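Local atomic coordinates of mycobacterium tuberculosis paralogous family 11 (Mycobacterium smegmatis, PDB entry 4Y9I), a protein that probably uses the deazaflavin coenzyme F420 in its reduced form to reduce quinones, as a split-barrel oxidoreductase of the F420H(2)-dependent quinone reductase family. Residues 37-42 and 95-100; 30-35 and 87-92; 11-16 and 22-27; 3-8 and 62-67. All blocks are in the same frame, centred on the assembly; numbering follows the deposited sequence. Where two conformers were deposited one is given.

Contact 1 of 4, residues 37-42 and 95-100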
loop_
_atom_site.group_PDB
_atom_site.type_symbol
_atom_site.label_atom_id
_atom_site.label_comp_id
_atom_site.label_asym_id
_atom_site.label_seq_id
_atom_site.Cartn_x
_atom_site.Cartn_y
_atom_site.Cartn_z
ATOM N N ALA A 37 -5.698 -0.305 0.524
ATOM C CA ALA A 37 -4.763 0.749 0.174
ATOM C C ALA A 37 -3.310 0.462 0.576
ATOM O O ALA A 37 -3.056 -0.093 1.663
ATOM C CB ALA A 37 -5.181 2.093 0.758
ATOM N N MET A 38 -2.365 0.845 -0.281
ATOM C CA MET A 38 -0.917 0.822 0.030
ATOM C C MET A 38 -0.536 2.291 0.227
ATOM O O MET A 38 -0.509 3.098 -0.759
ATOM C CB MET A 38 -0.129 0.290 -1.132
ATOM C CG MET A 38 -0.492 -1.159 -1.523
ATOM S SD MET A 38 0.411 -1.802 -2.932
ATOM C CE MET A 38 1.947 -2.145 -2.129
ATOM N N VAL A 39 -0.221 2.681 1.427
ATOM C CA VAL A 39 0.225 4.077 1.711
ATOM C C VAL A 39 1.733 4.114 1.533
ATOM O O VAL A 39 2.481 3.442 2.225
ATOM C CB VAL A 39 -0.182 4.502 3.104
ATOM C CG1 VAL A 39 0.368 5.891 3.427
ATOM C CG2 VAL A 39 -1.693 4.405 3.265
ATOM N N ALA A 40 2.181 4.875 0.505
ATOM C CA ALA A 40 3.599 4.948 0.133
ATOM C C ALA A 40 4.393 5.975 0.969
ATOM O O ALA A 40 4.963 6.901 0.435
ATOM C CB ALA A 40 3.742 5.219 -1.396
ATOM N N SER A 41 4.329 5.803 2.295
ATOM C CA SER A 41 5.172 6.543 3.193
ATOM C C SER A 41 6.387 5.744 3.409
ATOM O O SER A 41 6.523 4.659 2.871
ATOM C CB SER A 41 4.470 6.827 4.463
ATOM O OG SER A 41 3.945 5.663 5.037
ATOM N N LYS A 42 7.297 6.295 4.175
ATOM C CA LYS A 42 8.533 5.656 4.501
ATOM C C LYS A 42 8.880 6.038 5.944
ATOM O O LYS A 42 9.980 6.574 6.230
ATOM C CB LYS A 42 9.690 6.096 3.582
ATOM C CG LYS A 42 10.776 5.069 3.595
ATOM C CD LYS A 42 12.052 5.475 2.902
ATOM C CE LYS A 42 13.203 4.694 3.529
ATOM N NZ LYS A 42 13.141 3.253 3.355
ATOM N N PRO A 95 -3.056 6.533 12.914
ATOM C CA PRO A 95 -2.974 8.006 12.999
ATOM C C PRO A 95 -1.643 8.647 12.679
ATOM O O PRO A 95 -1.650 9.764 12.123
ATOM C CB PRO A 95 -3.390 8.269 14.483
ATOM C CG PRO A 95 -4.402 7.180 14.733
ATOM C CD PRO A 95 -3.917 5.980 13.974
ATOM N N PRO A 96 -0.482 8.036 13.024
ATOM C CA PRO A 96 0.738 8.713 12.670
ATOM C C PRO A 96 0.978 8.951 11.165
ATOM O O PRO A 96 1.811 9.767 10.830
ATOM C CB PRO A 96 1.823 7.818 13.284
ATOM C CG PRO A 96 1.109 7.114 14.413
ATOM C CD PRO A 96 -0.241 6.812 13.837
ATOM N N TYR A 97 0.207 8.313 10.292
ATOM C CA TYR A 97 0.258 8.677 8.878
ATOM C C TYR A 97 0.066 10.189 8.687
ATOM O O TYR A 97 0.737 10.797 7.885
ATOM C CB TYR A 97 -0.780 7.938 8.058
ATOM C CG TYR A 97 -0.447 6.516 7.661
ATOM C CD1 TYR A 97 0.837 6.190 7.182
ATOM C CD2 TYR A 97 -1.436 5.541 7.666
ATOM C CE1 TYR A 97 1.110 4.910 6.742
ATOM C CE2 TYR A 97 -1.160 4.248 7.212
ATOM C CZ TYR A 97 0.109 3.937 6.755
ATOM O OH TYR A 97 0.368 2.642 6.263
ATOM N N ALA A 98 -0.829 10.781 9.461
ATOM C CA ALA A 98 -1.008 12.233 9.330
ATOM C C ALA A 98 0.231 13.040 9.806
ATOM O O ALA A 98 0.566 14.087 9.223
ATOM C CB ALA A 98 -2.186 12.655 10.117
ATOM N N GLU A 99 0.878 12.544 10.832
ATOM C CA GLU A 99 2.140 13.098 11.199
ATOM C C GLU A 99 3.197 12.991 10.098
ATOM O O GLU A 99 3.897 13.902 9.887
ATOM C CB GLU A 99 2.641 12.492 12.498
ATOM C CG GLU A 99 1.868 12.920 13.724
ATOM C CD GLU A 99 1.779 14.439 13.918
ATOM O OE1 GLU A 99 2.751 15.173 13.639
ATOM O OE2 GLU A 99 0.714 14.886 14.377
ATOM N N TYR A 100 3.288 11.847 9.450
ATOM C CA TYR A 100 4.172 11.731 8.294
ATOM C C TYR A 100 3.870 12.803 7.241
ATOM O O TYR A 100 4.799 13.420 6.668
ATOM C CB TYR A 100 4.055 10.377 7.636
ATOM C CG TYR A 100 4.413 9.157 8.432
ATOM C CD1 TYR A 100 4.998 9.239 9.713
ATOM C CD2 TYR A 100 4.167 7.925 7.924
ATOM C CE1 TYR A 100 5.313 8.045 10.418
ATOM C CE2 TYR A 100 4.433 6.756 8.598
ATOM C CZ TYR A 100 5.017 6.813 9.865
ATOM O OH TYR A 100 5.310 5.588 10.498
HETATM O O HOH W 1 -0.884 0.998 3.798
HETATM O O HOH W 2 2.685 2.457 4.730
#
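Ser41 and Tyr100 bring the two backbones closest, with their CA atoms 7.3 Å apart, so side chains and water must span the gap between the end of strand 35-39 and the start of helix 96-102. After Val39 the strand gives way to an inverse gamma turn centred on Ala40, which leaves Ser41 facing the helix as Val39 does. Val39 and Tyr97 approach from opposite directions. With CG1 anti to the backbone N (chi1 176°), Val39 lays that methyl over one face of the Tyr97 ring, 3.9 Å from the centroid and 24° off the normal, which is a CH-pi contact. Ser41 reaches the same ring differently: its OG lies at the edge, 3.4 Å from Tyr97 CE1, while its CB packs against Tyr100 CD2 at 3.6 Å. Helix 80-93 also touches Tyr97, through Trp87 and Ala90. Two waters complete the join. One accepts from Val39 N, donates to Ala37 O and bonds Tyr97 OH at 3.2 Å; the other donates to Val39 O at 2.7 Å and bonds Tyr97 OH at 2.8 Å. The phenol therefore combines an apolar face with a hydrated hydroxyl, and water serves backbone groups of strand 35-39 that the helix does not meet directly.

Contact 2 of 4, residues 30-35 and 87-92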
loop_
_atom_site.group_PDB
_atom_site.type_symbol
_atom_site.label_atom_id
_atom_site.label_comp_id
_atom_site.label_asym_id
_atom_site.label_seq_id
_atom_site.Cartn_x
_atom_site.Cartn_y
_atom_site.Cartn_z
ATOM N N VAL A 30 -5.522 -1.177 5.487
ATOM C CA VAL A 30 -6.483 -0.093 5.195
ATOM C C VAL A 30 -7.426 -0.701 4.162
ATOM O O VAL A 30 -7.053 -0.923 3.010
ATOM C CB VAL A 30 -5.783 1.127 4.641
ATOM C CG1 VAL A 30 -6.796 2.210 4.378
ATOM C CG2 VAL A 30 -4.689 1.593 5.615
ATOM N N GLU A 31 -8.640 -1.061 4.586
ATOM C CA GLU A 31 -9.539 -1.914 3.802
ATOM C C GLU A 31 -10.903 -1.323 3.757
ATOM O O GLU A 31 -11.355 -0.748 4.730
ATOM C CB GLU A 31 -9.549 -3.374 4.328
ATOM C CG GLU A 31 -10.390 -4.339 3.495
ATOM C CD GLU A 31 -11.872 -4.379 3.812
ATOM O OE1 GLU A 31 -12.328 -3.784 4.816
ATOM O OE2 GLU A 31 -12.539 -5.031 3.003
ATOM N N GLU A 32 -11.596 -1.499 2.622
ATOM C CA GLU A 32 -12.995 -1.134 2.481
ATOM C C GLU A 32 -13.628 -1.907 1.363
ATOM O O GLU A 32 -13.187 -1.864 0.223
ATOM C CB GLU A 32 -13.148 0.357 2.248
ATOM C CG GLU A 32 -14.598 0.845 2.117
ATOM C CD GLU A 32 -14.643 2.357 1.925
ATOM O OE1 GLU A 32 -14.324 2.855 0.819
ATOM O OE2 GLU A 32 -14.976 3.011 2.935
ATOM N N ASN A 33 -14.662 -2.639 1.720
ATOM C CA ASN A 33 -15.472 -3.378 0.707
ATOM C C ASN A 33 -14.615 -4.202 -0.264
ATOM O O ASN A 33 -14.921 -4.353 -1.486
ATOM C CB ASN A 33 -16.448 -2.440 0.014
ATOM C CG ASN A 33 -17.457 -1.851 0.967
ATOM O OD1 ASN A 33 -17.807 -2.508 1.949
ATOM N ND2 ASN A 33 -17.953 -0.646 0.702
ATOM N N GLY A 34 -13.590 -4.851 0.322
ATOM C CA GLY A 34 -12.737 -5.773 -0.390
ATOM C C GLY A 34 -11.585 -5.200 -1.165
ATOM O O GLY A 34 -10.881 -5.968 -1.857
ATOM N N LYS A 35 -11.440 -3.873 -1.114
ATOM C CA LYS A 35 -10.288 -3.170 -1.676
ATOM C C LYS A 35 -9.370 -2.715 -0.578
ATOM O O LYS A 35 -9.784 -2.475 0.579
ATOM C CB LYS A 35 -10.734 -2.004 -2.572
ATOM C CG LYS A 35 -11.616 -2.482 -3.742
ATOM C CD LYS A 35 -11.891 -1.386 -4.786
ATOM C CE LYS A 35 -12.596 -1.991 -6.044
ATOM N NZ LYS A 35 -12.657 -0.977 -7.133
ATOM N N TRP A 87 -7.180 8.202 2.123
ATOM C CA TRP A 87 -6.325 8.856 3.167
ATOM C C TRP A 87 -7.020 8.903 4.513
ATOM O O TRP A 87 -6.415 8.616 5.554
ATOM C CB TRP A 87 -5.838 10.234 2.697
ATOM C CG TRP A 87 -4.884 10.829 3.689
ATOM C CD1 TRP A 87 -5.154 11.888 4.510
ATOM C CD2 TRP A 87 -3.548 10.399 4.003
ATOM N NE1 TRP A 87 -4.044 12.161 5.307
ATOM C CE2 TRP A 87 -3.056 11.274 5.027
ATOM C CE3 TRP A 87 -2.714 9.382 3.534
ATOM C CZ2 TRP A 87 -1.789 11.140 5.570
ATOM C CZ3 TRP A 87 -1.430 9.291 4.054
ATOM C CH2 TRP A 87 -1.017 10.135 5.089
ATOM N N LYS A 88 -8.284 9.297 4.522
ATOM C CA LYS A 88 -9.062 9.349 5.757
ATOM C C LYS A 88 -9.087 7.944 6.399
ATOM O O LYS A 88 -8.890 7.799 7.585
ATOM C CB LYS A 88 -10.492 9.817 5.422
ATOM C CG LYS A 88 -11.387 9.934 6.635
ATOM C CD LYS A 88 -12.875 9.994 6.284
ATOM C CE LYS A 88 -13.422 8.651 5.788
ATOM N NZ LYS A 88 -14.903 8.663 5.784
ATOM N N LEU A 89 -9.374 6.905 5.599
ATOM C CA LEU A 89 -9.374 5.516 6.133
ATOM C C LEU A 89 -7.967 5.148 6.659
ATOM O O LEU A 89 -7.851 4.507 7.672
ATOM C CB LEU A 89 -9.727 4.556 4.984
ATOM C CG LEU A 89 -11.145 4.732 4.447
ATOM C CD1 LEU A 89 -11.394 3.689 3.374
ATOM C CD2 LEU A 89 -12.201 4.645 5.542
ATOM N N ALA A 90 -6.910 5.584 5.988
ATOM C CA ALA A 90 -5.549 5.303 6.463
ATOM C C ALA A 90 -5.250 5.961 7.818
ATOM O O ALA A 90 -4.654 5.351 8.681
ATOM C CB ALA A 90 -4.517 5.694 5.400
ATOM N N VAL A 91 -5.649 7.235 7.954
ATOM C CA VAL A 91 -5.376 7.971 9.163
ATOM C C VAL A 91 -6.196 7.382 10.314
ATOM O O VAL A 91 -5.728 7.373 11.466
ATOM C CB VAL A 91 -5.581 9.491 8.926
ATOM C CG1 VAL A 91 -5.522 10.221 10.253
ATOM C CG2 VAL A 91 -4.482 10.016 8.017
ATOM N N GLU A 92 -7.388 6.869 10.046
ATOM C CA GLU A 92 -8.161 6.220 11.118
ATOM C C GLU A 92 -7.441 4.936 11.553
ATOM O O GLU A 92 -7.319 4.668 12.751
ATOM C CB GLU A 92 -9.589 5.920 10.669
ATOM C CG GLU A 92 -10.482 5.323 11.772
ATOM C CD GLU A 92 -10.913 6.301 12.838
ATOM O OE1 GLU A 92 -11.041 7.507 12.526
ATOM O OE2 GLU A 92 -11.164 5.848 13.997
#
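Val30 meets Leu89 and Ala90 through both of its methyls, and its chi1 of -179° sets the division: CG1, anti to the backbone N, reaches Leu89 CB at 3.8 Å, while CG2, anti to the carbonyl carbon, comes to 4.1 Å from Ala90 CB. The extended chain of Glu32, again with its CG opposite the backbone N, runs at about a right angle to Leu89. Its apolar part and its carboxylate both lean on one methyl, Leu89 CD1, which lies 3.9 Å from Glu32 CB and 3.7 Å from Glu32 OE2. This last approach is van der Waals contact; the polar end has its partner in His85, whose NE2 is hydrogen-bonded to Glu32 OE1. The backbones come close at one point, Val30 and Ala90, with CA atoms 5.6 Å apart, as the small Ala90 side chain permits. Beyond Glu32 the strand reverses in a type I' turn ending at Lys35, closed by Lys35 N to Glu32 O at 3.0 Å. Glu31 OE2 braces that turn by accepting from Gly34 N at 2.9 Å, the donor lying above the carboxylate plane. The arrangement is that of a two-residue beta hairpin, joining barrel strands 22-32 and 35-39, with helix 80-93 packed against its 22-32 arm.

Contact 3 of 4, residues 11-16 and 22-27. With PO4 (phosphate ion), chain B.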
loop_
_atom_site.group_PDB
_atom_site.type_symbol
_atom_site.label_atom_id
_atom_site.label_comp_id
_atom_site.label_asym_id
_atom_site.label_seq_id
_atom_site.Cartn_x
_atom_site.Cartn_y
_atom_site.Cartn_z
ATOM N N LEU A 11 -0.202 -8.112 3.717
ATOM C CA LEU A 11 0.971 -8.295 2.849
ATOM C C LEU A 11 0.664 -8.074 1.383
ATOM O O LEU A 11 -0.293 -8.661 0.844
ATOM C CB LEU A 11 1.476 -9.744 2.968
ATOM C CG LEU A 11 2.763 -10.026 2.187
ATOM C CD1 LEU A 11 3.960 -9.451 2.895
ATOM C CD2 LEU A 11 2.921 -11.507 2.051
ATOM N N PHE A 12 1.466 -7.218 0.766
ATOM C CA PHE A 12 1.374 -6.977 -0.684
ATOM C C PHE A 12 2.551 -7.585 -1.339
ATOM O O PHE A 12 3.696 -7.304 -0.948
ATOM C CB PHE A 12 1.353 -5.500 -0.944
ATOM C CG PHE A 12 0.109 -4.809 -0.369
ATOM C CD1 PHE A 12 -1.065 -4.840 -1.097
ATOM C CD2 PHE A 12 0.129 -4.213 0.863
ATOM C CE1 PHE A 12 -2.236 -4.241 -0.614
ATOM C CE2 PHE A 12 -1.041 -3.624 1.357
ATOM C CZ PHE A 12 -2.251 -3.674 0.637
ATOM N N THR A 13 2.323 -8.432 -2.340
ATOM C CA THR A 13 3.412 -9.069 -3.077
ATOM C C THR A 13 3.538 -8.426 -4.433
ATOM O O THR A 13 2.558 -8.379 -5.125
ATOM C CB THR A 13 3.232 -10.578 -3.234
ATOM O OG1 THR A 13 3.087 -11.157 -1.917
ATOM C CG2 THR A 13 4.437 -11.190 -3.903
ATOM N N THR A 14 4.721 -7.931 -4.708
ATOM C CA THR A 14 5.065 -7.241 -5.922
ATOM C C THR A 14 5.948 -8.121 -6.783
ATOM O O THR A 14 6.576 -9.089 -6.297
ATOM C CB THR A 14 5.728 -5.866 -5.646
ATOM O OG1 THR A 14 7.076 -6.092 -5.166
ATOM C CG2 THR A 14 4.911 -4.976 -4.685
ATOM N N THR A 15 6.004 -7.851 -8.083
ATOM C CA THR A 15 6.808 -8.611 -9.034
ATOM C C THR A 15 7.644 -7.682 -9.855
ATOM O O THR A 15 7.136 -6.755 -10.448
ATOM C CB THR A 15 5.903 -9.455 -9.945
ATOM O OG1 THR A 15 5.132 -10.326 -9.120
ATOM C CG2 THR A 15 6.775 -10.213 -10.924
ATOM N N GLY A 16 8.942 -7.963 -9.915
ATOM C CA GLY A 16 9.841 -7.080 -10.655
ATOM C C GLY A 16 9.516 -7.060 -12.144
ATOM O O GLY A 16 9.305 -8.066 -12.772
ATOM N N LYS A 22 9.907 -11.705 -6.963
ATOM C CA LYS A 22 8.868 -11.362 -5.981
ATOM C C LYS A 22 9.474 -10.589 -4.810
ATOM O O LYS A 22 10.549 -10.954 -4.315
ATOM C CB LYS A 22 8.153 -12.584 -5.457
ATOM C CG LYS A 22 7.525 -13.440 -6.509
ATOM C CD LYS A 22 6.325 -12.763 -7.113
ATOM C CE LYS A 22 5.683 -13.634 -8.159
ATOM N NZ LYS A 22 4.502 -13.047 -8.771
ATOM N N ARG A 23 8.806 -9.510 -4.409
ATOM C CA ARG A 23 9.174 -8.825 -3.184
ATOM C C ARG A 23 7.946 -8.736 -2.323
ATOM O O ARG A 23 6.807 -8.666 -2.832
ATOM C CB ARG A 23 9.752 -7.468 -3.476
ATOM C CG ARG A 23 11.068 -7.568 -4.272
ATOM C CD ARG A 23 11.672 -6.211 -4.513
ATOM N NE ARG A 23 12.889 -6.272 -5.375
ATOM C CZ ARG A 23 12.896 -6.238 -6.725
ATOM N NH1 ARG A 23 14.092 -6.293 -7.366
ATOM N NH2 ARG A 23 11.749 -6.147 -7.458
ATOM N N TYR A 24 8.138 -8.765 -1.017
ATOM C CA TYR A 24 7.044 -8.911 -0.060
ATOM C C TYR A 24 7.020 -7.650 0.809
ATOM O O TYR A 24 8.019 -7.350 1.460
ATOM C CB TYR A 24 7.248 -10.171 0.744
ATOM C CG TYR A 24 7.354 -11.388 -0.117
ATOM C CD1 TYR A 24 6.246 -12.027 -0.637
ATOM C CD2 TYR A 24 8.643 -11.857 -0.513
ATOM C CE1 TYR A 24 6.387 -13.140 -1.501
ATOM C CE2 TYR A 24 8.782 -12.903 -1.403
ATOM C CZ TYR A 24 7.678 -13.557 -1.862
ATOM O OH TYR A 24 7.814 -14.663 -2.717
ATOM N N VAL A 25 5.899 -6.932 0.780
ATOM C CA VAL A 25 5.796 -5.583 1.348
ATOM C C VAL A 25 4.633 -5.614 2.385
ATOM O O VAL A 25 3.465 -5.483 2.026
ATOM C CB VAL A 25 5.518 -4.563 0.257
ATOM C CG1 VAL A 25 5.509 -3.174 0.813
ATOM C CG2 VAL A 25 6.492 -4.681 -0.893
ATOM N N PRO A 26 4.947 -5.803 3.645
ATOM C CA PRO A 26 3.899 -5.685 4.702
ATOM C C PRO A 26 3.608 -4.216 4.927
ATOM O O PRO A 26 4.517 -3.378 5.121
ATOM C CB PRO A 26 4.504 -6.334 5.934
ATOM C CG PRO A 26 5.878 -6.783 5.501
ATOM C CD PRO A 26 6.261 -6.094 4.240
ATOM N N LEU A 27 2.306 -3.904 4.984
ATOM C CA LEU A 27 1.868 -2.558 5.227
ATOM C C LEU A 27 0.658 -2.563 6.226
ATOM O O LEU A 27 -0.092 -3.552 6.254
ATOM C CB LEU A 27 1.456 -1.816 3.954
ATOM C CG LEU A 27 2.500 -1.673 2.850
ATOM C CD1 LEU A 27 1.893 -1.028 1.646
ATOM C CD2 LEU A 27 3.660 -0.803 3.273
HETATM P P PO4 B . 13.329 -5.726 -10.986
HETATM O O1 PO4 B . 14.034 -6.846 -10.193
HETATM O O2 PO4 B . 12.445 -4.813 -10.053
HETATM O O3 PO4 B . 14.471 -4.820 -11.596
HETATM O O4 PO4 B . 12.529 -6.263 -12.103
HETATM O O HOH W 3 9.129 -7.104 -6.873
#
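The hairpin of strands 9-15 and 22-32 is one antiparallel strand pair of the barrel, and a phosphate ion, probably from the crystallisation liquor, sits by its loop. The strand segments run antiparallel at 154°, their axes 4.6 Å apart. Phe12 and Val25 form one hydrogen-bonded pair, Thr14 and Arg23 the next; in the latter Thr14 N donates to Arg23 O at 2.9 Å and 167°. Leu11, Thr13 and Thr15 share a face with Pro26, Tyr24 and Lys22. There Lys22, bent at chi2 (-71°), folds alongside Thr15, its NZ donating to Thr15 OG1 at 2.8 Å, and Thr13 OG1 lies 3.5 Å from Tyr24 CD1. On the face of Phe12, Thr14, Arg23 and Val25, the Phe12 ring meets Leu27 CD1 with its CD2 at 3.7 Å, while Trp51 and Met38 pack round Leu27. Arg23 extends from CG to NE and offers its guanidinium edge to the phosphate, NH1 to O1 at 2.9 Å and NH2 to O2 at 3.0 Å; a water joins NH2 to Thr14 OG1. Ser19 and the backbone N of Lys18 bind the same ion. This is an antiparallel beta hairpin whose loop end holds an anion, within the split barrel of the FMN-binding clan.

Contact 4 of 4, residues 3-8 and 62-67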
loop_
_atom_site.group_PDB
_atom_site.type_symbol
_atom_site.label_atom_id
_atom_site.label_comp_id
_atom_site.label_asym_id
_atom_site.label_seq_id
_atom_site.Cartn_x
_atom_site.Cartn_y
_atom_site.Cartn_z
ATOM N N HIS A 3 3.835 -16.658 4.836
ATOM C CA HIS A 3 3.648 -15.515 5.655
ATOM C C HIS A 3 2.482 -15.763 6.524
ATOM O O HIS A 3 1.528 -16.296 6.108
ATOM C CB HIS A 3 3.356 -14.271 4.788
ATOM C CG HIS A 3 4.554 -13.765 4.093
ATOM N ND1 HIS A 3 4.996 -14.328 2.933
ATOM C CD2 HIS A 3 5.437 -12.793 4.397
ATOM C CE1 HIS A 3 6.096 -13.731 2.553
ATOM N NE2 HIS A 3 6.382 -12.794 3.421
ATOM N N VAL A 4 2.621 -15.309 7.758
ATOM C CA VAL A 4 1.613 -15.291 8.745
ATOM C C VAL A 4 1.148 -13.851 9.037
ATOM O O VAL A 4 1.864 -13.082 9.577
ATOM C CB VAL A 4 2.051 -15.993 10.011
ATOM C CG1 VAL A 4 0.902 -16.159 10.939
ATOM C CG2 VAL A 4 2.654 -17.330 9.714
ATOM N N LEU A 5 -0.070 -13.558 8.596
ATOM C CA LEU A 5 -0.629 -12.204 8.679
ATOM C C LEU A 5 -1.847 -12.165 9.583
ATOM O O LEU A 5 -2.729 -12.993 9.511
ATOM C CB LEU A 5 -1.003 -11.681 7.269
ATOM C CG LEU A 5 0.043 -10.986 6.394
ATOM C CD1 LEU A 5 0.623 -9.757 7.057
ATOM C CD2 LEU A 5 1.202 -11.931 6.116
ATOM N N ASP A 6 -1.903 -11.150 10.460
ATOM C CA ASP A 6 -3.030 -10.822 11.256
ATOM C C ASP A 6 -3.171 -9.311 11.218
ATOM O O ASP A 6 -2.177 -8.592 11.053
ATOM C CB ASP A 6 -2.886 -11.269 12.691
ATOM C CG ASP A 6 -3.033 -12.790 12.857
ATOM O OD1 ASP A 6 -4.151 -13.297 12.592
ATOM O OD2 ASP A 6 -2.031 -13.498 13.146
ATOM N N ARG A 7 -4.434 -8.879 11.427
ATOM C CA ARG A 7 -4.702 -7.428 11.659
ATOM C C ARG A 7 -3.751 -7.034 12.752
ATOM O O ARG A 7 -3.589 -7.792 13.696
ATOM C CB ARG A 7 -6.121 -7.160 12.103
ATOM C CG ARG A 7 -7.071 -7.651 11.062
ATOM C CD ARG A 7 -8.481 -7.155 11.249
ATOM N NE ARG A 7 -9.341 -7.782 10.268
ATOM C CZ ARG A 7 -10.649 -7.632 10.209
ATOM N NH1 ARG A 7 -11.267 -6.872 11.098
ATOM N NH2 ARG A 7 -11.327 -8.293 9.268
ATOM N N PRO A 8 -3.126 -5.859 12.661
ATOM C CA PRO A 8 -3.448 -4.734 11.789
ATOM C C PRO A 8 -2.683 -4.642 10.472
ATOM O O PRO A 8 -2.621 -3.566 9.912
ATOM C CB PRO A 8 -3.100 -3.534 12.695
ATOM C CG PRO A 8 -1.930 -3.938 13.398
ATOM C CD PRO A 8 -2.201 -5.402 13.729
ATOM N N SER A 62 -0.437 -8.830 -5.452
ATOM C CA SER A 62 -1.275 -9.737 -4.682
ATOM C C SER A 62 -1.404 -9.232 -3.218
ATOM O O SER A 62 -0.527 -8.551 -2.704
ATOM C CB SER A 62 -0.725 -11.153 -4.649
ATOM O OG SER A 62 -0.664 -11.690 -5.946
ATOM N N VAL A 63 -2.543 -9.561 -2.635
ATOM C CA VAL A 63 -2.802 -9.214 -1.238
ATOM C C VAL A 63 -3.036 -10.468 -0.397
ATOM O O VAL A 63 -3.733 -11.388 -0.813
ATOM C CB VAL A 63 -4.060 -8.326 -1.118
ATOM C CG1 VAL A 63 -4.141 -7.695 0.273
ATOM C CG2 VAL A 63 -4.104 -7.236 -2.160
ATOM N N GLN A 64 -2.488 -10.445 0.815
ATOM C CA GLN A 64 -2.779 -11.480 1.826
ATOM C C GLN A 64 -3.223 -10.738 3.089
ATOM O O GLN A 64 -2.506 -9.910 3.643
ATOM C CB GLN A 64 -1.614 -12.450 2.070
ATOM C CG GLN A 64 -1.921 -13.569 3.081
ATOM C CD GLN A 64 -0.736 -14.496 3.333
ATOM O OE1 GLN A 64 0.139 -14.663 2.499
ATOM N NE2 GLN A 64 -0.709 -15.083 4.536
ATOM N N ASP A 65 -4.442 -11.080 3.516
ATOM C CA ASP A 65 -5.050 -10.517 4.702
ATOM C C ASP A 65 -5.564 -11.683 5.524
ATOM O O ASP A 65 -6.497 -12.352 5.127
ATOM C CB ASP A 65 -6.188 -9.581 4.300
ATOM C CG ASP A 65 -6.862 -8.882 5.492
ATOM O OD1 ASP A 65 -6.401 -9.007 6.651
ATOM O OD2 ASP A 65 -7.905 -8.216 5.243
ATOM N N GLY A 66 -4.946 -11.931 6.667
ATOM C CA GLY A 66 -5.236 -13.180 7.373
ATOM C C GLY A 66 -4.945 -14.447 6.543
ATOM O O GLY A 66 -3.853 -14.602 5.997
ATOM N N ASP A 67 -5.968 -15.257 6.412
ATOM C CA ASP A 67 -5.829 -16.462 5.633
ATOM C C ASP A 67 -6.258 -16.319 4.177
ATOM O O ASP A 67 -6.076 -17.208 3.383
ATOM C CB ASP A 67 -6.606 -17.572 6.313
ATOM C CG ASP A 67 -5.834 -18.152 7.441
ATOM O OD1 ASP A 67 -4.673 -18.417 7.220
ATOM O OD2 ASP A 67 -6.386 -18.315 8.532
HETATM O O HOH W 4 2.015 -16.510 2.427
HETATM O O HOH W 5 -1.810 -15.645 7.504
HETATM O O HOH W 6 -8.329 -9.706 8.426
#
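The segment 3-8, which leads into the first strand of the antiparallel barrel, lies across the end of strand 60-65 as an irregular extended chain; their CA atoms are nearest at Leu5 and Gly66, 4.9 Å apart. A single direct hydrogen bond links them: Gln64 NE2 donates to His3 O at 3.0 Å with an N-H...O angle of 151°. The bond is oblique at the acceptor, since the donor stands 51° out of the carbonyl plane. Gln64 reaches this position by a fully extended chain, CG anti to the backbone N at chi1 -178°. Weaker contacts flank the bond. Leu5 crosses Gln64 at a slant, its CD2 4.0 Å from Gln64 NE2, and Leu5 O receives a CA-H...O contact from Gly66. Leu11 of strand 9-15 touches both Leu5 and His3, tying the segment to the barrel's side. Water supplies further links. One molecule accepts a hydrogen bond from His3 N and donates to Gln64 OE1 at 2.6 Å, so both ends of the amide are engaged and its flip is indicated by the bonding. Another accepts from Leu5 N at 2.9 Å and lies beside Gly66 O. Asp65 OD2 forms a salt bridge with Arg29. Arg7 and Asp65, by contrast, meet through solvent: a third water accepts from Arg7 NE and donates to Asp65 OD1 at 2.7 Å.

All four contacts reach one six-stranded antiparallel barrel. Contacts 1 and 2 adjoin, their centres 12 Å apart: strands 35-39 and 22-32 are sheet neighbours, helices 80-93 and 96-102 follow each other in the chain, and Ala90 packs on Val39. Contacts 3 and 4 are also 12 Å apart and are joined by the pairing of strands 9-15 and 60-65, Leu11 O lying 2.8 Å from Gln64 N. Contact 3, nested in the loop closed by contact 4, closes before contacts 1 and 2 open and lies across the chain's centre from them, about 17 and 19 Å away between centres. Contacts 1, 2 and 4 alternate with one another along the chain, so distant sequence interlocks in one domain.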